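Local coordinates for putative hydrogenase (Pyrococcus furiosus, PDB 3LYU), which probably forms the pyridine-nucleotide-binding, Rossmann-like part of a flavin- and iron-sulfur-dependent oxidoreductase, whose other domains would hold the FAD and the [2Fe-2S] cluster, at residues P35-W40 against N45-L50; V68-V73 against E104-D109; V111-V114 against D119-Q122. All coordinates share one frame; numbering follows the deposited sequence.

Contact 1: P35-W40 against N45-L50; sequences PIAKAW and NDVTTL
Trp40 and Asn45 meet at the turn from helix 29-42 to strand 46-54, the indole and amide planes standing 79° apart. With CG of Asn45 set beside its own backbone N (chi1 -66°), the amide folds back onto the helix end, and Trp40 O takes two hydrogen bonds from this one residue. Asn45 ND2 lies 2.9 Å from Trp40 O and Asn45 N lies 3.0 Å from it, both on the same face of the carbonyl. The side-chain donor arrives at a C=O...N angle of 117°, tilted from the carbonyl plane; the backbone donor comes in closer to straight. ND2 of Asn45 also sits 3.7 Å from Trp40 CB, obliquely beside the indole. ND2 bonds to Glu16 O as well, and OD1 accepts from the N atoms of Phe18 and Gly19; together they fix the rotation of the buried amide, while Trp40 NE1 is held by Pro14 O.

One helical turn back, Ala37 faces the strand through two apolar touches: its CB lies 3.6 Å from Thr49 CG2 and 4.1 Å from Val47 CG2. The hydroxyl of Thr49 is bound to His71 ND1.

This is the helix-to-strand half of the beta-alpha-beta unit 20-26, 29-42, 46-54. Strands 20-26 and 70-76 flank strand 46-54 in the sheet, and Ala39 of the second subunit packs on Ala39 across the outer side of the helix.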
loop_
_atom_site.group_PDB
_atom_site.type_symbol
_atom_site.label_atom_id
_atom_site.label_comp_id
_atom_site.label_asym_id
_atom_site.label_seq_id
_atom_site.Cartn_x
_atom_site.Cartn_y
_atom_site.Cartn_z
ATOM N N PRO B 35 -11.378 11.131 16.977
ATOM C CA PRO B 35 -12.041 11.614 15.758
ATOM C C PRO B 35 -12.586 10.509 14.846
ATOM O O PRO B 35 -13.537 10.709 14.109
ATOM C CB PRO B 35 -10.961 12.456 15.089
ATOM C CG PRO B 35 -9.686 11.862 15.611
ATOM C CD PRO B 35 -9.998 11.637 17.049
ATOM N N ILE B 36 -11.988 9.336 14.915
ATOM C CA ILE B 36 -12.441 8.218 14.115
ATOM C C ILE B 36 -13.757 7.659 14.640
ATOM O O ILE B 36 -14.702 7.454 13.876
ATOM C CB ILE B 36 -11.397 7.094 14.114
ATOM C CG1 ILE B 36 -10.138 7.575 13.393
ATOM C CG2 ILE B 36 -11.962 5.854 13.466
ATOM C CD1 ILE B 36 -9.048 6.520 13.270
ATOM N N ALA B 37 -13.807 7.404 15.946
ATOM C CA ALA B 37 -14.997 6.858 16.601
ATOM C C ALA B 37 -16.160 7.847 16.547
ATOM O O ALA B 37 -17.316 7.461 16.450
ATOM C CB ALA B 37 -14.674 6.507 18.053
ATOM N N LYS B 38 -15.839 9.129 16.609
ATOM C CA LYS B 38 -16.850 10.169 16.573
ATOM C C LYS B 38 -17.579 10.130 15.240
ATOM O O LYS B 38 -18.805 10.187 15.186
ATOM C CB LYS B 38 -16.192 11.524 16.780
ATOM C CG LYS B 38 -17.152 12.668 16.962
ATOM C CD LYS B 38 -16.383 13.925 17.285
ATOM C CE LYS B 38 -17.300 15.116 17.443
ATOM N NZ LYS B 38 -16.497 16.368 17.606
ATOM N N ALA B 39 -16.807 10.010 14.165
ATOM C CA ALA B 39 -17.343 9.958 12.808
ATOM C C ALA B 39 -18.105 8.663 12.507
ATOM O O ALA B 39 -19.052 8.663 11.723
ATOM C CB ALA B 39 -16.226 10.134 11.821
ATOM N N TRP B 40 -17.691 7.554 13.115
ATOM C CA TRP B 40 -18.391 6.296 12.885
ATOM C C TRP B 40 -19.765 6.309 13.537
ATOM O O TRP B 40 -20.710 5.747 13.003
ATOM C CB TRP B 40 -17.591 5.114 13.423
ATOM C CG TRP B 40 -16.594 4.573 12.451
ATOM C CD1 TRP B 40 -16.644 4.660 11.082
ATOM C CD2 TRP B 40 -15.447 3.767 12.754
ATOM N NE1 TRP B 40 -15.604 3.955 10.517
ATOM C CE2 TRP B 40 -14.855 3.395 11.518
ATOM C CE3 TRP B 40 -14.865 3.314 13.951
ATOM C CZ2 TRP B 40 -13.711 2.590 11.443
ATOM C CZ3 TRP B 40 -13.725 2.511 13.877
ATOM C CH2 TRP B 40 -13.161 2.157 12.625
ATOM N N ASN B 45 -23.064 3.976 13.202
ATOM C CA ASN B 45 -22.438 2.850 13.885
ATOM C C ASN B 45 -22.597 2.960 15.400
ATOM O O ASN B 45 -22.522 4.046 15.962
ATOM C CB ASN B 45 -20.946 2.788 13.544
ATOM C CG ASN B 45 -20.697 2.470 12.096
ATOM O OD1 ASN B 45 -21.044 1.399 11.617
ATOM N ND2 ASN B 45 -20.094 3.404 11.386
ATOM N N ASP B 46 -22.821 1.831 16.057
ATOM C CA ASP B 46 -22.951 1.800 17.509
ATOM C C ASP B 46 -21.547 1.559 18.045
ATOM O O ASP B 46 -21.191 0.432 18.385
ATOM C CB ASP B 46 -23.869 0.652 17.935
ATOM C CG ASP B 46 -23.928 0.477 19.442
ATOM O OD1 ASP B 46 -24.468 1.368 20.127
ATOM O OD2 ASP B 46 -23.431 -0.549 19.945
ATOM N N VAL B 47 -20.742 2.612 18.112
ATOM C CA VAL B 47 -19.383 2.444 18.587
ATOM C C VAL B 47 -19.249 2.701 20.087
ATOM O O VAL B 47 -19.816 3.648 20.629
ATOM C CB VAL B 47 -18.399 3.354 17.786
ATOM C CG1 VAL B 47 -18.816 4.801 17.903
ATOM C CG2 VAL B 47 -16.971 3.166 18.288
ATOM N N THR B 48 -18.525 1.812 20.758
ATOM C CA THR B 48 -18.275 1.937 22.187
ATOM C C THR B 48 -16.750 1.939 22.253
ATOM O O THR B 48 -16.096 1.007 21.763
ATOM C CB THR B 48 -18.811 0.736 22.977
ATOM O OG1 THR B 48 -17.900 -0.356 22.848
ATOM C CG2 THR B 48 -20.176 0.304 22.446
ATOM N N THR B 49 -16.183 2.993 22.831
ATOM C CA THR B 49 -14.736 3.101 22.908
ATOM C C THR B 49 -14.163 2.612 24.215
ATOM O O THR B 49 -14.795 2.700 25.267
ATOM C CB THR B 49 -14.249 4.562 22.696
ATOM O OG1 THR B 49 -14.834 5.416 23.685
ATOM C CG2 THR B 49 -14.618 5.058 21.305
ATOM N N LEU B 50 -12.953 2.090 24.149
ATOM C CA LEU B 50 -12.296 1.608 25.345
ATOM C C LEU B 50 -10.929 2.260 25.433
ATOM O O LEU B 50 -10.152 2.193 24.489
ATOM C CB LEU B 50 -12.152 0.081 25.295
ATOM C CG LEU B 50 -11.164 -0.539 26.298
ATOM C CD1 LEU B 50 -11.668 -0.339 27.711
ATOM C CD2 LEU B 50 -10.972 -2.015 25.999
#

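Contact 2: V68-V73 against E104-D109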
loop_
_atom_site.group_PDB
_atom_site.type_symbol
_atom_site.label_atom_id
_atom_site.label_comp_id
_atom_site.label_asym_id
_atom_site.label_seq_id
_atom_site.Cartn_x
_atom_site.Cartn_y
_atom_site.Cartn_z
ATOM N N VAL B 68 -19.837 8.767 21.421
ATOM C CA VAL B 68 -20.137 7.362 21.160
ATOM C C VAL B 68 -21.277 6.895 22.054
ATOM O O VAL B 68 -21.647 7.575 23.003
ATOM C CB VAL B 68 -18.909 6.464 21.418
ATOM C CG1 VAL B 68 -17.730 6.938 20.587
ATOM C CG2 VAL B 68 -18.555 6.469 22.902
ATOM N N THR B 69 -21.844 5.733 21.756
ATOM C CA THR B 69 -22.940 5.225 22.571
ATOM C C THR B 69 -22.408 4.991 23.976
ATOM O O THR B 69 -23.046 5.373 24.948
ATOM C CB THR B 69 -23.515 3.903 22.016
ATOM O OG1 THR B 69 -22.658 2.808 22.362
ATOM C CG2 THR B 69 -23.622 3.975 20.516
ATOM N N ARG B 70 -21.224 4.388 24.070
ATOM C CA ARG B 70 -20.597 4.098 25.359
ATOM C C ARG B 70 -19.068 4.193 25.362
ATOM O O ARG B 70 -18.392 3.620 24.505
ATOM C CB ARG B 70 -20.995 2.701 25.820
ATOM C CG ARG B 70 -20.493 2.356 27.191
ATOM C CD ARG B 70 -20.019 0.931 27.219
ATOM N NE ARG B 70 -20.987 -0.018 26.815
ATOM C CZ ARG B 70 -21.036 -0.993 25.914
ATOM N NH1 ARG B 70 -22.191 -1.620 25.936
ATOM N NH2 ARG B 70 -20.104 -1.362 25.042
ATOM N N HIS B 71 -18.526 4.909 26.338
ATOM C CA HIS B 71 -17.085 5.041 26.459
ATOM C C HIS B 71 -16.580 4.406 27.748
ATOM O O HIS B 71 -17.015 4.773 28.832
ATOM C CB HIS B 71 -16.668 6.511 26.435
ATOM C CG HIS B 71 -15.216 6.718 26.743
ATOM N ND1 HIS B 71 -14.209 6.110 26.023
ATOM C CD2 HIS B 71 -14.604 7.420 27.725
ATOM C CE1 HIS B 71 -13.039 6.426 26.550
ATOM N NE2 HIS B 71 -13.251 7.221 27.585
ATOM N N ILE B 72 -15.649 3.465 27.628
ATOM C CA ILE B 72 -15.088 2.778 28.794
ATOM C C ILE B 72 -13.649 3.187 29.086
ATOM O O ILE B 72 -12.821 3.260 28.177
ATOM C CB ILE B 72 -15.100 1.232 28.608
ATOM C CG1 ILE B 72 -16.505 0.751 28.223
ATOM C CG2 ILE B 72 -14.605 0.552 29.883
ATOM C CD1 ILE B 72 -17.610 1.235 29.153
ATOM N N VAL B 73 -13.351 3.445 30.357
ATOM C CA VAL B 73 -11.997 3.820 30.744
ATOM C C VAL B 73 -11.519 2.849 31.818
ATOM O O VAL B 73 -12.205 2.627 32.813
ATOM C CB VAL B 73 -11.924 5.287 31.307
ATOM C CG1 VAL B 73 -10.465 5.685 31.551
ATOM C CG2 VAL B 73 -12.566 6.266 30.340
ATOM N N GLU B 104 -17.011 -11.773 25.083
ATOM C CA GLU B 104 -17.649 -12.936 25.694
ATOM C C GLU B 104 -19.008 -12.486 26.206
ATOM O O GLU B 104 -19.902 -13.302 26.436
ATOM C CB GLU B 104 -16.793 -13.467 26.847
ATOM C CG GLU B 104 -16.957 -14.953 27.114
ATOM C CD GLU B 104 -15.852 -15.510 28.007
ATOM O OE1 GLU B 104 -14.660 -15.344 27.668
ATOM O OE2 GLU B 104 -16.176 -16.119 29.049
ATOM N N SER B 105 -19.143 -11.174 26.384
ATOM C CA SER B 105 -20.392 -10.578 26.829
ATOM C C SER B 105 -21.228 -10.336 25.569
ATOM O O SER B 105 -21.759 -11.277 24.978
ATOM C CB SER B 105 -20.130 -9.254 27.564
ATOM O OG SER B 105 -21.334 -8.677 28.040
ATOM N N GLU B 106 -21.320 -9.081 25.147
ATOM C CA GLU B 106 -22.085 -8.720 23.957
ATOM C C GLU B 106 -21.424 -9.171 22.648
ATOM O O GLU B 106 -20.335 -9.757 22.655
ATOM C CB GLU B 106 -22.303 -7.208 23.954
ATOM C CG GLU B 106 -21.085 -6.441 24.447
ATOM C CD GLU B 106 -21.451 -5.243 25.303
ATOM O OE1 GLU B 106 -22.111 -4.318 24.786
ATOM O OE2 GLU B 106 -21.080 -5.227 26.494
ATOM N N ASP B 107 -22.096 -8.910 21.527
ATOM C CA ASP B 107 -21.572 -9.287 20.217
ATOM C C ASP B 107 -21.221 -8.044 19.422
ATOM O O ASP B 107 -21.920 -7.036 19.487
ATOM C CB ASP B 107 -22.591 -10.132 19.457
ATOM C CG ASP B 107 -22.983 -11.375 20.218
ATOM O OD1 ASP B 107 -22.078 -12.149 20.593
ATOM O OD2 ASP B 107 -24.193 -11.578 20.448
ATOM N N TRP B 108 -20.133 -8.123 18.665
ATOM C CA TRP B 108 -19.672 -6.985 17.889
ATOM C C TRP B 108 -19.538 -7.310 16.420
ATOM O O TRP B 108 -19.397 -8.470 16.041
ATOM C CB TRP B 108 -18.321 -6.511 18.429
ATOM C CG TRP B 108 -18.332 -6.294 19.903
ATOM C CD1 TRP B 108 -18.291 -7.251 20.877
ATOM C CD2 TRP B 108 -18.478 -5.045 20.575
ATOM N NE1 TRP B 108 -18.408 -6.674 22.114
ATOM C CE2 TRP B 108 -18.527 -5.320 21.958
ATOM C CE3 TRP B 108 -18.576 -3.714 20.141
ATOM C CZ2 TRP B 108 -18.672 -4.316 22.912
ATOM C CZ3 TRP B 108 -18.721 -2.716 21.089
ATOM C CH2 TRP B 108 -18.769 -3.024 22.462
ATOM N N ASP B 109 -19.571 -6.266 15.598
ATOM C CA ASP B 109 -19.443 -6.413 14.158
ATOM C C ASP B 109 -18.020 -6.109 13.717
ATOM O O ASP B 109 -17.555 -6.618 12.698
ATOM C CB ASP B 109 -20.413 -5.468 13.453
ATOM C CG ASP B 109 -21.857 -5.892 13.620
ATOM O OD1 ASP B 109 -22.237 -6.944 13.050
ATOM O OD2 ASP B 109 -22.608 -5.183 14.325
#
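At the amino-terminal end of the parallel, Rossmann-like sheet, Arg70 of edge strand 70-76 reaches to Glu106 and Trp108 in the loop that leads from helix 84-104 to strand 110-114. The two charged chains approach head-on from the two sides and join in a single-bond salt bridge: Arg70 NH1 donates to Glu106 OE1 at 2.9 Å, with an N-H...O angle of 150°. OE1 is met on its syn side, but the guanidinium and carboxylate planes are 81° apart, so the groups do not pair side by side. OE1 also carries a salt bridge to Lys20 NZ, and two cations on one oxygen would probably stabilise the ionised carboxylate. Lys20 in addition makes a cation-pi contact with Trp108.

The indole is pinned by a hydrogen bond from Trp108 NE1 to Leu102 O. Arg70 leaves its strand with CG anti to the backbone N and then bends at chi2 and chi3, which carries the guanidinium to the outer rim of that indole. It does not stack there: the planes are 70° apart and the meeting is edge against edge, with Arg70 NH2 3.3 Å from Trp108 CH2.

Contact 3: V111-V114 against D119-Q122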
loop_
_atom_site.group_PDB
_atom_site.type_symbol
_atom_site.label_atom_id
_atom_site.label_comp_id
_atom_site.label_asym_id
_atom_site.label_seq_id
_atom_site.Cartn_x
_atom_site.Cartn_y
_atom_site.Cartn_z
ATOM N N VAL B 111 -13.875 -4.586 15.329
ATOM C CA VAL B 111 -12.995 -4.102 16.377
ATOM C C VAL B 111 -11.855 -3.350 15.695
ATOM O O VAL B 111 -11.284 -3.819 14.714
ATOM C CB VAL B 111 -12.428 -5.246 17.257
ATOM C CG1 VAL B 111 -11.762 -6.282 16.398
ATOM C CG2 VAL B 111 -11.440 -4.683 18.273
ATOM N N PHE B 112 -11.567 -2.157 16.199
ATOM C CA PHE B 112 -10.503 -1.333 15.660
ATOM C C PHE B 112 -9.645 -0.849 16.809
ATOM O O PHE B 112 -10.156 -0.410 17.828
ATOM C CB PHE B 112 -11.091 -0.154 14.897
ATOM C CG PHE B 112 -10.102 0.938 14.606
ATOM C CD1 PHE B 112 -10.085 2.102 15.378
ATOM C CD2 PHE B 112 -9.211 0.826 13.543
ATOM C CE1 PHE B 112 -9.202 3.142 15.093
ATOM C CE2 PHE B 112 -8.319 1.862 13.246
ATOM C CZ PHE B 112 -8.319 3.021 14.022
HETATM N N MSE B 113 -8.333 -0.935 16.648
HETATM C CA MSE B 113 -7.449 -0.503 17.704
HETATM C C MSE B 113 -6.224 0.271 17.260
HETATM O O MSE B 113 -5.678 0.060 16.172
HETATM C CB MSE B 113 -6.979 -1.696 18.518
HETATM C CG MSE B 113 -6.245 -1.257 19.751
HETATM SE SE MSE B 113 -5.304 -2.638 20.624
HETATM C CE MSE B 113 -3.705 -1.671 21.107
ATOM N N VAL B 114 -5.795 1.168 18.137
ATOM C CA VAL B 114 -4.601 1.969 17.927
ATOM C C VAL B 114 -3.820 2.018 19.254
ATOM O O VAL B 114 -4.314 2.487 20.265
ATOM C CB VAL B 114 -4.959 3.405 17.404
ATOM C CG1 VAL B 114 -6.170 3.939 18.135
ATOM C CG2 VAL B 114 -3.773 4.352 17.584
ATOM N N ASP B 119 0.540 -4.658 21.960
ATOM C CA ASP B 119 -0.785 -4.807 22.533
ATOM C C ASP B 119 -1.754 -5.124 21.416
ATOM O O ASP B 119 -2.773 -5.773 21.647
ATOM C CB ASP B 119 -1.224 -3.524 23.236
ATOM C CG ASP B 119 -0.428 -3.252 24.479
ATOM O OD1 ASP B 119 -0.365 -4.147 25.339
ATOM O OD2 ASP B 119 0.134 -2.150 24.603
ATOM N N GLN B 120 -1.438 -4.657 20.210
ATOM C CA GLN B 120 -2.293 -4.920 19.060
ATOM C C GLN B 120 -2.252 -6.404 18.762
ATOM O O GLN B 120 -3.229 -6.985 18.313
ATOM C CB GLN B 120 -1.820 -4.126 17.847
ATOM C CG GLN B 120 -1.915 -2.642 18.045
ATOM C CD GLN B 120 -1.814 -1.901 16.754
ATOM O OE1 GLN B 120 -0.775 -1.905 16.102
ATOM N NE2 GLN B 120 -2.902 -1.264 16.361
ATOM N N LYS B 121 -1.107 -7.015 19.020
ATOM C CA LYS B 121 -0.951 -8.434 18.811
ATOM C C LYS B 121 -1.773 -9.195 19.845
ATOM O O LYS B 121 -2.589 -10.048 19.492
ATOM C CB LYS B 121 0.513 -8.830 18.951
ATOM C CG LYS B 121 1.411 -8.333 17.847
ATOM C CD LYS B 121 2.789 -8.939 18.030
ATOM C CE LYS B 121 3.691 -8.631 16.860
ATOM N NZ LYS B 121 5.023 -9.283 17.044
ATOM N N GLN B 122 -1.556 -8.882 21.121
ATOM C CA GLN B 122 -2.269 -9.553 22.213
ATOM C C GLN B 122 -3.786 -9.395 22.122
ATOM O O GLN B 122 -4.545 -10.290 22.499
ATOM C CB GLN B 122 -1.774 -9.033 23.569
ATOM C CG GLN B 122 -0.334 -9.429 23.900
ATOM C CD GLN B 122 0.034 -9.162 25.358
ATOM O OE1 GLN B 122 -0.595 -9.702 26.278
ATOM N NE2 GLN B 122 1.058 -8.324 25.575
#
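Strand 110-114 and helix 117-130 follow each other through a short turn, and their backbones draw nearest where the CA atoms of Met113 and Gln120 lie 6.9 Å apart. They are the first two elements of the beta-alpha-beta unit that ends in strand 134-136, the last crossover in this Rossmann-like fragment. The first turn of the helix therefore lies over the carboxyl end of the strand, the end of the sheet at which relatives of the ferredoxin reductase type bind their nicotinamide nucleotide.

Met113, here as selenomethionine, points from the strand toward the helix. Its CG is anti to the backbone N (chi1 -171°) and the next torsion is also extended, so the chain runs straight out from the sheet before bending at chi3. The bend lays the terminal methyl against two helix side chains, CE lying 3.7 Å from Gln120 CG and 3.8 Å from Asp119 CB. SE rests against the helix backbone, 4.1 Å from Gln120 CA. Met113 crosses both partners obliquely, and the methyl meets their side chains through carbon atoms alone.

Asp119 offers only its CB to Met113; its carboxylate is held by Ser92 of helix 84-104, OD1 to OG. Outward, Gln120 packs on Pro8 of the third subunit, and Lys121 forms a salt bridge with Glu16 of the fourth.

Gln120 leans back over the strand, its chain stretched out past CG, and its amide comes to the backbone there: NE2 lies 4.0 Å from Val114 CA and 3.1 Å from Met113 O.

All three contacts rest on one parallel sheet. Contacts 1 and 2 have centres about 10 Å apart: strands 46-54 and 70-76 are neighbours, and probable hydrogen bonds, Thr49 to His71 among them, join the two. The centre of contact 3 lies about 15 Å from each of theirs. Phe112, beside Met113 but on the face under helix 29-42, links it to contact 1: Phe112 CG lies 3.8 Å from Trp40 CH2, and Phe112 CZ 3.7 Å from Ile36 CD1. Contacts 2 and 3 adjoin in the chain, loop 104-109 running into strand 110-114. Contact 3 lies nearest the carboxyl ends of the strands, where a nucleotide would presumably bind, whereas contact 2 sits at the opposite end.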